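Local structure of adhesion G-protein coupled receptor G6 (6V55) at residues 45-50 against 77-82; 115-120 against 299-304; 191-196 against 236-241; 692-697 against 718-723. The protein is an adhesion G-protein coupled receptor, implicated in myelination, whose calcium-binding extracellular region probably engages partners in cell adhesion. All blocks are in the same frame, centred on the assembly; numbering follows the deposited sequence.

Interaction 1. Residues 45-50 against 77-82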
loop_
_atom_site.group_PDB
_atom_site.type_symbol
_atom_site.label_atom_id
_atom_site.label_comp_id
_atom_site.label_asym_id
_atom_site.label_seq_id
_atom_site.Cartn_x
_atom_site.Cartn_y
_atom_site.Cartn_z
ATOM N N ILE A 45 -7.927 5.745 -8.543
ATOM C CA ILE A 45 -7.333 4.422 -8.596
ATOM C C ILE A 45 -8.447 3.394 -8.683
ATOM O O ILE A 45 -9.600 3.645 -8.338
ATOM C CB ILE A 45 -6.397 4.099 -7.412
ATOM C CG1 ILE A 45 -7.192 3.934 -6.113
ATOM C CG2 ILE A 45 -5.293 5.135 -7.276
ATOM C CD1 ILE A 45 -6.349 3.427 -4.954
ATOM N N THR A 46 -8.088 2.213 -9.167
ATOM C CA THR A 46 -8.997 1.079 -9.242
ATOM C C THR A 46 -8.163 -0.155 -8.937
ATOM O O THR A 46 -7.109 -0.363 -9.549
ATOM C CB THR A 46 -9.669 0.982 -10.627
ATOM O OG1 THR A 46 -10.699 1.985 -10.747
ATOM C CG2 THR A 46 -10.278 -0.409 -10.868
ATOM N N PHE A 47 -8.597 -0.933 -7.959
ATOM C CA PHE A 47 -7.966 -2.212 -7.683
ATOM C C PHE A 47 -8.472 -3.216 -8.707
ATOM O O PHE A 47 -9.654 -3.547 -8.720
ATOM C CB PHE A 47 -8.297 -2.676 -6.272
ATOM C CG PHE A 47 -7.679 -1.837 -5.174
ATOM C CD1 PHE A 47 -6.514 -2.260 -4.548
ATOM C CD2 PHE A 47 -8.271 -0.650 -4.755
ATOM C CE1 PHE A 47 -5.942 -1.518 -3.537
ATOM C CE2 PHE A 47 -7.704 0.116 -3.760
ATOM C CZ PHE A 47 -6.537 -0.324 -3.145
ATOM N N LEU A 48 -7.600 -3.692 -9.585
ATOM C CA LEU A 48 -8.017 -4.719 -10.522
ATOM C C LEU A 48 -8.066 -6.094 -9.876
ATOM O O LEU A 48 -8.747 -6.993 -10.391
ATOM C CB LEU A 48 -7.066 -4.729 -11.721
ATOM C CG LEU A 48 -6.841 -3.341 -12.339
ATOM C CD1 LEU A 48 -5.725 -3.336 -13.407
ATOM C CD2 LEU A 48 -8.134 -2.839 -12.918
ATOM N N ASP A 49 -7.359 -6.269 -8.764
ATOM C CA ASP A 49 -7.183 -7.525 -8.047
ATOM C C ASP A 49 -6.566 -7.177 -6.704
ATOM O O ASP A 49 -5.773 -6.240 -6.627
ATOM C CB ASP A 49 -6.266 -8.481 -8.810
ATOM C CG ASP A 49 -6.326 -9.886 -8.272
ATOM O OD1 ASP A 49 -7.257 -10.153 -7.474
ATOM O OD2 ASP A 49 -5.439 -10.709 -8.617
ATOM N N PHE A 50 -6.941 -7.916 -5.653
ATOM C CA PHE A 50 -6.494 -7.592 -4.288
ATOM C C PHE A 50 -6.706 -8.806 -3.397
ATOM O O PHE A 50 -7.866 -9.157 -3.118
ATOM C CB PHE A 50 -7.264 -6.379 -3.704
ATOM C CG PHE A 50 -6.829 -5.958 -2.307
ATOM C CD1 PHE A 50 -7.463 -6.461 -1.153
ATOM C CD2 PHE A 50 -5.844 -4.995 -2.145
ATOM C CE1 PHE A 50 -7.065 -6.073 0.115
ATOM C CE2 PHE A 50 -5.460 -4.583 -0.885
ATOM C CZ PHE A 50 -6.075 -5.124 0.245
ATOM N N LEU A 77 -9.798 -9.435 1.415
ATOM C CA LEU A 77 -10.287 -9.223 0.062
ATOM C C LEU A 77 -11.016 -7.902 -0.094
ATOM O O LEU A 77 -11.616 -7.670 -1.150
ATOM C CB LEU A 77 -11.214 -10.364 -0.350
ATOM C CG LEU A 77 -10.397 -11.602 -0.703
ATOM C CD1 LEU A 77 -11.117 -12.842 -0.226
ATOM C CD2 LEU A 77 -10.144 -11.635 -2.210
ATOM N N THR A 78 -10.975 -7.031 0.925
ATOM C CA THR A 78 -12.007 -6.005 1.057
ATOM C C THR A 78 -11.843 -4.858 0.078
ATOM O O THR A 78 -12.807 -4.137 -0.174
ATOM C CB THR A 78 -12.037 -5.450 2.486
ATOM O OG1 THR A 78 -10.810 -4.767 2.764
ATOM C CG2 THR A 78 -12.197 -6.580 3.489
ATOM N N ALA A 79 -10.670 -4.695 -0.510
ATOM C CA ALA A 79 -10.440 -3.594 -1.430
ATOM C C ALA A 79 -10.569 -4.004 -2.883
ATOM O O ALA A 79 -10.224 -3.198 -3.745
ATOM C CB ALA A 79 -9.051 -2.984 -1.210
ATOM N N ASN A 80 -11.091 -5.211 -3.165
ATOM C CA ASN A 80 -10.880 -5.854 -4.464
ATOM C C ASN A 80 -11.646 -5.175 -5.597
ATOM O O ASN A 80 -11.056 -4.831 -6.619
ATOM C CB ASN A 80 -11.249 -7.329 -4.394
ATOM C CG ASN A 80 -11.221 -7.989 -5.751
ATOM O OD1 ASN A 80 -10.151 -8.284 -6.305
ATOM N ND2 ASN A 80 -12.401 -8.215 -6.309
ATOM N N GLY A 81 -12.945 -4.971 -5.456
ATOM C CA GLY A 81 -13.635 -4.310 -6.554
ATOM C C GLY A 81 -13.706 -2.791 -6.481
ATOM O O GLY A 81 -14.593 -2.189 -7.090
ATOM N N LEU A 82 -12.772 -2.152 -5.785
ATOM C CA LEU A 82 -12.955 -0.786 -5.313
ATOM C C LEU A 82 -12.336 0.263 -6.238
ATOM O O LEU A 82 -11.334 0.017 -6.919
ATOM C CB LEU A 82 -12.364 -0.641 -3.916
ATOM C CG LEU A 82 -13.368 -0.776 -2.769
ATOM C CD1 LEU A 82 -14.074 -2.153 -2.764
ATOM C CD2 LEU A 82 -12.661 -0.489 -1.450
#

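Interaction 2. Residues 115-120 against 299-304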
loop_
_atom_site.group_PDB
_atom_site.type_symbol
_atom_site.label_atom_id
_atom_site.label_comp_id
_atom_site.label_asym_id
_atom_site.label_seq_id
_atom_site.Cartn_x
_atom_site.Cartn_y
_atom_site.Cartn_z
ATOM N N VAL A 115 -11.188 17.473 -12.905
ATOM C CA VAL A 115 -12.340 17.899 -12.122
ATOM C C VAL A 115 -13.409 18.386 -13.099
ATOM O O VAL A 115 -13.093 19.020 -14.121
ATOM C CB VAL A 115 -11.911 18.963 -11.087
ATOM C CG1 VAL A 115 -11.068 20.034 -11.721
ATOM C CG2 VAL A 115 -13.094 19.616 -10.377
ATOM N N THR A 116 -14.656 17.953 -12.868
ATOM C CA THR A 116 -15.809 18.328 -13.678
ATOM C C THR A 116 -16.002 19.852 -13.725
ATOM O O THR A 116 -15.574 20.610 -12.835
ATOM C CB THR A 116 -17.097 17.688 -13.136
ATOM O OG1 THR A 116 -17.399 18.221 -11.836
ATOM C CG2 THR A 116 -16.976 16.197 -13.020
ATOM N N LEU A 117 -16.627 20.293 -14.820
ATOM C CA LEU A 117 -16.975 21.693 -14.975
ATOM C C LEU A 117 -18.024 22.145 -13.970
ATOM O O LEU A 117 -18.020 23.322 -13.592
ATOM C CB LEU A 117 -17.452 21.940 -16.400
ATOM C CG LEU A 117 -17.250 23.335 -16.995
ATOM C CD1 LEU A 117 -15.943 23.979 -16.537
ATOM C CD2 LEU A 117 -17.331 23.351 -18.538
ATOM N N ARG A 118 -18.858 21.227 -13.463
ATOM C CA ARG A 118 -19.865 21.562 -12.464
ATOM C C ARG A 118 -19.315 21.710 -11.046
ATOM O O ARG A 118 -20.101 21.938 -10.118
ATOM C CB ARG A 118 -20.972 20.515 -12.480
ATOM C CG ARG A 118 -21.996 20.761 -13.560
ATOM C CD ARG A 118 -23.172 19.839 -13.380
ATOM N NE ARG A 118 -23.370 19.025 -14.570
ATOM C CZ ARG A 118 -24.164 19.354 -15.582
ATOM N NH1 ARG A 118 -24.857 20.488 -15.556
ATOM N NH2 ARG A 118 -24.266 18.539 -16.619
ATOM N N ASN A 119 -18.007 21.558 -10.850
ATOM C CA ASN A 119 -17.330 21.967 -9.629
ATOM C C ASN A 119 -16.523 23.229 -9.847
ATOM O O ASN A 119 -15.615 23.515 -9.064
ATOM C CB ASN A 119 -16.405 20.854 -9.114
ATOM C CG ASN A 119 -17.165 19.742 -8.419
ATOM O OD1 ASN A 119 -17.923 19.991 -7.463
ATOM N ND2 ASN A 119 -16.984 18.509 -8.899
ATOM N N GLN A 120 -16.786 23.964 -10.924
ATOM C CA GLN A 120 -15.994 25.137 -11.267
ATOM C C GLN A 120 -16.893 26.295 -11.690
ATOM O O GLN A 120 -17.917 26.099 -12.346
ATOM C CB GLN A 120 -14.986 24.822 -12.398
ATOM C CG GLN A 120 -13.867 23.862 -12.022
ATOM C CD GLN A 120 -13.158 23.316 -13.220
ATOM O OE1 GLN A 120 -13.799 22.897 -14.180
ATOM N NE2 GLN A 120 -11.826 23.297 -13.177
ATOM N N TRP A 299 -22.666 21.931 -19.369
ATOM C CA TRP A 299 -21.549 22.363 -18.540
ATOM C C TRP A 299 -20.674 21.175 -18.198
ATOM O O TRP A 299 -20.843 20.513 -17.168
ATOM C CB TRP A 299 -22.053 23.038 -17.274
ATOM C CG TRP A 299 -21.072 23.959 -16.603
ATOM C CD1 TRP A 299 -20.627 23.855 -15.320
ATOM C CD2 TRP A 299 -20.520 25.191 -17.117
ATOM N NE1 TRP A 299 -19.795 24.905 -15.020
ATOM C CE2 TRP A 299 -19.712 25.738 -16.103
ATOM C CE3 TRP A 299 -20.596 25.857 -18.348
ATOM C CZ2 TRP A 299 -18.984 26.911 -16.276
ATOM C CZ3 TRP A 299 -19.879 27.042 -18.514
ATOM C CH2 TRP A 299 -19.080 27.549 -17.483
ATOM N N ASP A 300 -19.710 20.941 -19.067
ATOM C CA ASP A 300 -18.971 19.702 -19.159
ATOM C C ASP A 300 -17.835 20.026 -20.107
ATOM O O ASP A 300 -18.057 20.701 -21.118
ATOM C CB ASP A 300 -19.864 18.574 -19.688
ATOM C CG ASP A 300 -19.250 17.211 -19.526
ATOM O OD1 ASP A 300 -18.229 16.917 -20.201
ATOM O OD2 ASP A 300 -19.810 16.428 -18.728
ATOM N N HIS A 301 -16.627 19.574 -19.756
ATOM C CA HIS A 301 -15.414 20.067 -20.395
ATOM C C HIS A 301 -15.303 19.674 -21.860
ATOM O O HIS A 301 -14.702 20.431 -22.632
ATOM C CB HIS A 301 -14.197 19.548 -19.660
ATOM C CG HIS A 301 -13.919 20.262 -18.386
ATOM N ND1 HIS A 301 -13.259 21.474 -18.347
ATOM C CD2 HIS A 301 -14.190 19.931 -17.101
ATOM C CE1 HIS A 301 -13.144 21.862 -17.090
ATOM N NE2 HIS A 301 -13.700 20.945 -16.314
ATOM N N SER A 302 -15.933 18.559 -22.263
ATOM C CA SER A 302 -15.933 18.132 -23.660
ATOM C C SER A 302 -16.696 19.086 -24.590
ATOM O O SER A 302 -16.473 19.042 -25.808
ATOM C CB SER A 302 -16.528 16.723 -23.768
ATOM O OG SER A 302 -17.809 16.645 -23.154
ATOM N N TYR A 303 -17.567 19.956 -24.043
ATOM C CA TYR A 303 -18.362 20.918 -24.806
ATOM C C TYR A 303 -17.687 22.280 -24.993
ATOM O O TYR A 303 -18.183 23.082 -25.792
ATOM C CB TYR A 303 -19.714 21.155 -24.114
ATOM C CG TYR A 303 -20.703 19.997 -24.126
ATOM C CD1 TYR A 303 -20.626 18.973 -23.194
ATOM C CD2 TYR A 303 -21.747 19.957 -25.047
ATOM C CE1 TYR A 303 -21.545 17.920 -23.193
ATOM C CE2 TYR A 303 -22.671 18.907 -25.060
ATOM C CZ TYR A 303 -22.561 17.901 -24.125
ATOM O OH TYR A 303 -23.486 16.888 -24.136
ATOM N N TRP A 304 -16.584 22.565 -24.285
ATOM C CA TRP A 304 -16.045 23.921 -24.166
ATOM C C TRP A 304 -14.537 23.957 -24.405
ATOM O O TRP A 304 -13.836 22.951 -24.269
ATOM C CB TRP A 304 -16.320 24.515 -22.767
ATOM C CG TRP A 304 -17.769 24.722 -22.426
ATOM C CD1 TRP A 304 -18.624 23.822 -21.841
ATOM C CD2 TRP A 304 -18.531 25.911 -22.642
ATOM N NE1 TRP A 304 -19.879 24.379 -21.691
ATOM C CE2 TRP A 304 -19.844 25.663 -22.171
ATOM C CE3 TRP A 304 -18.233 27.160 -23.191
ATOM C CZ2 TRP A 304 -20.848 26.623 -22.227
ATOM C CZ3 TRP A 304 -19.234 28.110 -23.262
ATOM C CH2 TRP A 304 -20.530 27.835 -22.785
#

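Interaction 3. Residues 191-196 against 236-241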
loop_
_atom_site.group_PDB
_atom_site.type_symbol
_atom_site.label_atom_id
_atom_site.label_comp_id
_atom_site.label_asym_id
_atom_site.label_seq_id
_atom_site.Cartn_x
_atom_site.Cartn_y
_atom_site.Cartn_z
ATOM N N SER A 191 -33.388 41.786 -33.611
ATOM C CA SER A 191 -34.379 42.464 -32.793
ATOM C C SER A 191 -33.948 42.464 -31.334
ATOM O O SER A 191 -33.010 41.777 -30.933
ATOM C CB SER A 191 -35.748 41.791 -32.940
ATOM O OG SER A 191 -35.664 40.413 -32.590
ATOM N N TYR A 192 -34.669 43.241 -30.529
ATOM C CA TYR A 192 -34.389 43.380 -29.106
ATOM C C TYR A 192 -35.637 43.027 -28.314
ATOM O O TYR A 192 -36.679 43.681 -28.456
ATOM C CB TYR A 192 -33.950 44.798 -28.775
ATOM C CG TYR A 192 -32.556 45.144 -29.192
ATOM C CD1 TYR A 192 -31.495 45.105 -28.278
ATOM C CD2 TYR A 192 -32.299 45.531 -30.509
ATOM C CE1 TYR A 192 -30.198 45.437 -28.682
ATOM C CE2 TYR A 192 -31.037 45.857 -30.923
ATOM C CZ TYR A 192 -29.991 45.811 -30.017
ATOM O OH TYR A 192 -28.759 46.163 -30.496
ATOM N N CYS A 193 -35.526 42.001 -27.484
ATOM C CA CYS A 193 -36.614 41.543 -26.627
ATOM C C CYS A 193 -36.208 41.848 -25.191
ATOM O O CYS A 193 -35.369 41.142 -24.619
ATOM C CB CYS A 193 -36.879 40.056 -26.846
ATOM S SG CYS A 193 -37.196 39.625 -28.592
ATOM N N SER A 194 -36.780 42.910 -24.618
ATOM C CA SER A 194 -36.411 43.323 -23.271
ATOM C C SER A 194 -37.051 42.398 -22.244
ATOM O O SER A 194 -38.244 42.085 -22.325
ATOM C CB SER A 194 -36.826 44.766 -23.010
ATOM O OG SER A 194 -37.167 44.930 -21.641
ATOM N N VAL A 195 -36.248 41.936 -21.295
ATOM C CA VAL A 195 -36.768 41.114 -20.211
ATOM C C VAL A 195 -36.716 41.910 -18.911
ATOM O O VAL A 195 -36.675 41.317 -17.823
ATOM C CB VAL A 195 -35.975 39.803 -20.077
ATOM C CG1 VAL A 195 -36.334 38.873 -21.212
ATOM C CG2 VAL A 195 -34.483 40.072 -20.029
ATOM N N ASP A 196 -36.743 43.256 -19.019
ATOM C CA ASP A 196 -36.383 44.114 -17.890
ATOM C C ASP A 196 -37.420 44.103 -16.774
ATOM O O ASP A 196 -37.043 44.236 -15.605
ATOM C CB ASP A 196 -36.116 45.556 -18.332
ATOM C CG ASP A 196 -35.176 46.286 -17.367
ATOM O OD1 ASP A 196 -35.668 47.043 -16.489
ATOM O OD2 ASP A 196 -33.944 46.051 -17.457
ATOM N N SER A 236 -42.960 40.203 -30.464
ATOM C CA SER A 236 -43.542 39.928 -31.775
ATOM C C SER A 236 -42.565 40.187 -32.913
ATOM O O SER A 236 -42.720 39.586 -33.982
ATOM C CB SER A 236 -44.802 40.765 -32.004
ATOM O OG SER A 236 -44.443 42.077 -32.396
ATOM N N ALA A 237 -41.552 41.044 -32.700
ATOM C CA ALA A 237 -40.501 41.256 -33.695
ATOM C C ALA A 237 -39.655 40.013 -33.925
ATOM O O ALA A 237 -39.125 39.839 -35.025
ATOM C CB ALA A 237 -39.588 42.413 -33.276
ATOM N N SER A 238 -39.556 39.132 -32.936
ATOM C CA SER A 238 -38.682 37.971 -33.000
ATOM C C SER A 238 -39.275 36.796 -33.770
ATOM O O SER A 238 -38.610 35.762 -33.879
ATOM C CB SER A 238 -38.318 37.502 -31.586
ATOM O OG SER A 238 -39.258 36.558 -31.091
ATOM N N GLN A 239 -40.497 36.903 -34.301
ATOM C CA GLN A 239 -41.066 35.784 -35.045
ATOM C C GLN A 239 -40.622 35.755 -36.501
ATOM O O GLN A 239 -41.025 34.857 -37.241
ATOM C CB GLN A 239 -42.585 35.825 -34.982
ATOM C CG GLN A 239 -43.158 36.329 -33.676
ATOM C CD GLN A 239 -44.679 36.411 -33.726
ATOM O OE1 GLN A 239 -45.262 37.502 -33.813
ATOM N NE2 GLN A 239 -45.330 35.246 -33.699
ATOM N N ILE A 240 -39.817 36.728 -36.911
ATOM C CA ILE A 240 -39.236 36.820 -38.241
ATOM C C ILE A 240 -37.912 36.046 -38.351
ATOM O O ILE A 240 -37.534 35.599 -39.439
ATOM C CB ILE A 240 -39.098 38.335 -38.517
ATOM C CG1 ILE A 240 -40.479 38.956 -38.488
ATOM C CG2 ILE A 240 -38.508 38.692 -39.834
ATOM C CD1 ILE A 240 -41.460 38.341 -39.475
ATOM N N TYR A 241 -37.231 35.801 -37.239
ATOM C CA TYR A 241 -35.848 35.356 -37.280
ATOM C C TYR A 241 -35.715 33.876 -36.964
ATOM O O TYR A 241 -36.515 33.287 -36.236
ATOM C CB TYR A 241 -34.988 36.164 -36.314
ATOM C CG TYR A 241 -34.985 37.619 -36.679
ATOM C CD1 TYR A 241 -34.320 38.064 -37.818
ATOM C CD2 TYR A 241 -35.682 38.552 -35.907
ATOM C CE1 TYR A 241 -34.329 39.411 -38.168
ATOM C CE2 TYR A 241 -35.699 39.896 -36.247
ATOM C CZ TYR A 241 -35.018 40.315 -37.378
ATOM O OH TYR A 241 -35.033 41.646 -37.722
#

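Interaction 4. Residues 692-697 against 718-723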
loop_
_atom_site.group_PDB
_atom_site.type_symbol
_atom_site.label_atom_id
_atom_site.label_comp_id
_atom_site.label_asym_id
_atom_site.label_seq_id
_atom_site.Cartn_x
_atom_site.Cartn_y
_atom_site.Cartn_z
ATOM N N THR A 692 38.469 -29.709 -1.414
ATOM C CA THR A 692 37.116 -29.158 -1.476
ATOM C C THR A 692 36.141 -30.276 -1.830
ATOM O O THR A 692 36.491 -31.206 -2.564
ATOM C CB THR A 692 37.000 -28.000 -2.486
ATOM O OG1 THR A 692 36.948 -28.502 -3.831
ATOM C CG2 THR A 692 38.173 -27.003 -2.343
ATOM N N LEU A 693 34.936 -30.215 -1.262
ATOM C CA LEU A 693 33.910 -31.217 -1.555
ATOM C C LEU A 693 33.244 -30.852 -2.877
ATOM O O LEU A 693 32.477 -29.882 -2.952
ATOM C CB LEU A 693 32.882 -31.306 -0.426
ATOM C CG LEU A 693 31.600 -32.129 -0.669
ATOM C CD1 LEU A 693 31.840 -33.636 -0.615
ATOM C CD2 LEU A 693 30.504 -31.727 0.296
ATOM N N ASN A 694 33.537 -31.614 -3.922
ATOM C CA ASN A 694 32.960 -31.371 -5.235
ATOM C C ASN A 694 31.988 -32.500 -5.571
ATOM O O ASN A 694 32.204 -33.317 -6.475
ATOM C CB ASN A 694 34.079 -31.206 -6.278
ATOM C CG ASN A 694 33.558 -30.744 -7.634
ATOM O OD1 ASN A 694 33.364 -31.552 -8.546
ATOM N ND2 ASN A 694 33.292 -29.447 -7.756
ATOM N N SER A 695 30.881 -32.524 -4.832
ATOM C CA SER A 695 29.900 -33.591 -4.955
ATOM C C SER A 695 28.576 -33.149 -4.355
ATOM O O SER A 695 28.517 -32.225 -3.544
ATOM C CB SER A 695 30.367 -34.852 -4.242
ATOM O OG SER A 695 29.591 -35.949 -4.654
ATOM N N TYR A 696 27.516 -33.848 -4.735
ATOM C CA TYR A 696 26.342 -33.854 -3.885
ATOM C C TYR A 696 26.596 -34.799 -2.720
ATOM O O TYR A 696 27.523 -35.609 -2.745
ATOM C CB TYR A 696 25.110 -34.279 -4.675
ATOM C CG TYR A 696 24.812 -33.326 -5.797
ATOM C CD1 TYR A 696 24.142 -32.134 -5.546
ATOM C CD2 TYR A 696 25.220 -33.593 -7.108
ATOM C CE1 TYR A 696 23.870 -31.233 -6.571
ATOM C CE2 TYR A 696 24.952 -32.693 -8.142
ATOM C CZ TYR A 696 24.274 -31.519 -7.856
ATOM O OH TYR A 696 24.000 -30.609 -8.845
ATOM N N VAL A 697 25.789 -34.693 -1.673
ATOM C CA VAL A 697 25.886 -35.637 -0.567
ATOM C C VAL A 697 24.649 -36.513 -0.591
ATOM O O VAL A 697 23.519 -36.007 -0.569
ATOM C CB VAL A 697 26.035 -34.935 0.782
ATOM C CG1 VAL A 697 26.289 -35.977 1.844
ATOM C CG2 VAL A 697 27.186 -33.964 0.708
ATOM N N ILE A 718 28.061 -40.877 -7.003
ATOM C CA ILE A 718 27.567 -39.505 -6.915
ATOM C C ILE A 718 28.119 -38.705 -8.085
ATOM O O ILE A 718 29.299 -38.825 -8.432
ATOM C CB ILE A 718 27.915 -38.801 -5.579
ATOM C CG1 ILE A 718 27.933 -39.767 -4.399
ATOM C CG2 ILE A 718 26.876 -37.747 -5.281
ATOM C CD1 ILE A 718 28.483 -39.179 -3.154
ATOM N N ALA A 719 27.255 -37.892 -8.691
ATOM C CA ALA A 719 27.660 -36.965 -9.736
ATOM C C ALA A 719 28.440 -35.805 -9.140
ATOM O O ALA A 719 28.133 -35.337 -8.041
ATOM C CB ALA A 719 26.439 -36.431 -10.475
ATOM N N HIS A 720 29.451 -35.342 -9.874
ATOM C CA HIS A 720 30.251 -34.206 -9.443
ATOM C C HIS A 720 29.466 -32.909 -9.578
ATOM O O HIS A 720 28.481 -32.818 -10.317
ATOM C CB HIS A 720 31.521 -34.100 -10.271
ATOM C CG HIS A 720 32.387 -35.311 -10.198
ATOM N ND1 HIS A 720 33.266 -35.655 -11.202
ATOM C CD2 HIS A 720 32.519 -36.257 -9.240
ATOM C CE1 HIS A 720 33.907 -36.760 -10.865
ATOM N NE2 HIS A 720 33.475 -37.142 -9.677
ATOM N N LEU A 721 29.911 -31.892 -8.840
ATOM C CA LEU A 721 29.345 -30.569 -9.052
ATOM C C LEU A 721 29.947 -29.918 -10.293
ATOM O O LEU A 721 29.217 -29.362 -11.119
ATOM C CB LEU A 721 29.558 -29.702 -7.814
ATOM C CG LEU A 721 28.801 -30.164 -6.563
ATOM C CD1 LEU A 721 29.195 -29.377 -5.321
ATOM C CD2 LEU A 721 27.322 -30.056 -6.767
ATOM N N GLU A 722 31.268 -29.994 -10.453
ATOM C CA GLU A 722 31.965 -29.433 -11.602
ATOM C C GLU A 722 32.756 -30.512 -12.328
ATOM O O GLU A 722 33.093 -31.553 -11.759
ATOM C CB GLU A 722 32.922 -28.312 -11.188
ATOM C CG GLU A 722 32.354 -27.324 -10.199
ATOM C CD GLU A 722 33.394 -26.332 -9.753
ATOM O OE1 GLU A 722 33.371 -25.952 -8.558
ATOM O OE2 GLU A 722 34.230 -25.936 -10.603
ATOM N N TYR A 723 33.049 -30.242 -13.599
ATOM C CA TYR A 723 33.911 -31.096 -14.404
ATOM C C TYR A 723 35.335 -31.060 -13.858
ATOM O O TYR A 723 35.789 -30.050 -13.313
ATOM C CB TYR A 723 33.878 -30.633 -15.871
ATOM C CG TYR A 723 34.612 -31.506 -16.886
ATOM C CD1 TYR A 723 33.948 -32.540 -17.556
ATOM C CD2 TYR A 723 35.959 -31.268 -17.207
ATOM C CE1 TYR A 723 34.615 -33.334 -18.495
ATOM C CE2 TYR A 723 36.629 -32.052 -18.132
ATOM C CZ TYR A 723 35.956 -33.079 -18.773
ATOM O OH TYR A 723 36.634 -33.845 -19.693
#

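Interaction 1. Residues 45-50 against 77-82
Two phenylalanine rings of strand 41-51 meet one alanine methyl. CG of Phe47 is anti to the carbonyl carbon (chi1 -68°), and CG of Phe50 to the backbone N (chi1 -178°). The rings stand roughly at a right angle, with Ala79 CB in the corner. This methyl lies over the centre of one face of each ring: Ala79 CB is 4.0 Å from the Phe47 centroid and 3.6 Å from that of Phe50. Both are CH-pi contacts.

Leu82 comes in at the edge of the Phe47 ring. Phe47 N donates to Leu82 O at 3.1 Å, nearly along the C=O axis, and Thr46 CA brings a C-H to the same O at 3.5 Å. The chains are tight here: Phe47 O and Asn80 O, both acceptors, lie 2.8 Å apart. The Asn80 and Asp49 side chains cross obliquely, with amide and carboxylate planes nearly perpendicular, and Asp49 turns its charge to Lys104 and Tyr21.

Asn80 and Leu82 each end a type I turn, and Leu48 and Asp49 form a classic beta bulge opposite His107. Phe74 packs on Phe50 and Ala79, and Val65 on Phe47. This is core packing of the CUB-domain beta sandwich, a loop closing over a bulged strand.

Interaction 2. Residues 115-120 against 299-304
Both segments carry a short 3-10 segment, at 117-118 and 301-303, and the backbones come closest at Leu117 and Asp300, whose CA atoms are 5.0 Å apart. Leu117 and Trp299 carry most of the contact. Leu117 CG is anti to the backbone N (chi1 -152°), which sends its branches across the other segment. Leu117 CG sits 3.5 Å from the Trp299 five-membered ring centroid, over the face. Leu117 CD1 lies over a face of the His301 ring, 4.0 Å from its centroid, and Leu117 CD2 reaches Trp304 CD1 at 3.6 Å.

The indole N-H of Trp299 makes a weak bond, NE1 to Gln120 O, at 3.5 Å. Leu117 O lies 2.8 Å from Trp299 NE1. Arg118 slides past Trp299 in the opposite direction, with its guanidinium face over Trp299 O. Its charge is paired with Asp298.

An alanine in place of Trp299 would probably leave Leu117 without the aromatic face beneath CG and loosen the hold on Gln120 O.

Tyr271 meets the Trp299 ring with planes nearly perpendicular, and Ile270, Asn272 and Phe273 of strand 268-276 also touch Trp299. The contact fastens the loop between strands 105-114 and 122-123 to the stretch that leads into strand 304-305.

Interaction 3. Residues 191-196 against 236-241
Ser191 makes most of the first-shell contacts. Its OG lies between the backbone N and the carbonyl carbon (chi1 57°). Ser191 CB meets Ala237 CB at 3.9 Å, and Ser191 OG approaches Tyr241 CE2 at 3.7 Å, obliquely to the ring. Further along the strand, Cys193 SG rests against Ser238 CB at 3.8 Å. All these are van der Waals contacts.

The polar ends are held from outside. Ser191 OG bonds to Ile188 O, and this fixes its rotation. Ser238 OG bonds to Trp215 NE1 and to Cys235 O. The disulfide from Cys193 to Cys235 joins the strand covalently to the residue just before segment 236-241, so the small side chains pack beside a fixed crosslink. Ser194 OG accepts from Asp196 N in an ST turn where the strand ends.

Both segments belong to the pentraxin-family region, of the concanavalin clan. Strand 191-194 is at one edge of a five-stranded antiparallel sheet. The loop 236-241 follows strand 229-234, an edge strand of the six-stranded sheet, and runs on toward strand 248-251.

Interaction 4. Residues 692-697 against 718-723
Asn694 turns its CG anti to the backbone N (chi1 -172°), and Leu721 turns its own anti to the carbonyl carbon (chi1 -66°), so an amide and a branched chain reach between two crossing segments. They belong to the beta-rich part of the GAIN fold, which carries the GPS motif. Backbone bonds join Asn694 to a bound peptide, consistent with the segment that follows GPS cleavage.

Glu722 N donates to Asn694 OD1 at 3.2 Å, nearly straight at 167°, onto a lone pair in the carbonyl plane. Asn694 crosses Glu722 at about a right angle, with Asn694 ND2 3.4 Å from Glu722 CG. An alanine in place of Asn694 would probably leave Glu722 N without this acceptor and loosen the hold on segment 718-723.

Leu721 CD2 presses on one face of the Tyr696 ring, 3.6 Å from its centroid in a CH-pi contact. Leu721 CD1 points to Ser695 O at 3.4 Å. The imidazole of His720 is anchored by Thr761 and Ser758, and probably helps to hold the chain before Leu721. Phe676 also meets the Tyr696 ring. Ser695 OG donates to Tyr696 O at 2.8 Å, while the same OG touches Ile718 CG2 at 3.3 Å.

How the interactions relate
The four contacts are spread along an elongated chain, and no two of them touch. Interactions 1 and 2 are neighbours, with centres about 28 Å apart and nearest atoms about 13 Å. Interaction 3 lies in the sequence between the two halves of interaction 2, and their centres are about 31 Å apart. Interaction 4 is far off, about 103 Å from interaction 3 between centres. In interaction 1 the Phe50 side chain is about 12 Å from the calcium ion, whose site includes Glu53, Asp61 and Asp98. Interaction 4 is the contact next to the bound peptide. A glycan lies about 5 Å from the Thr116 side chain in interaction 2.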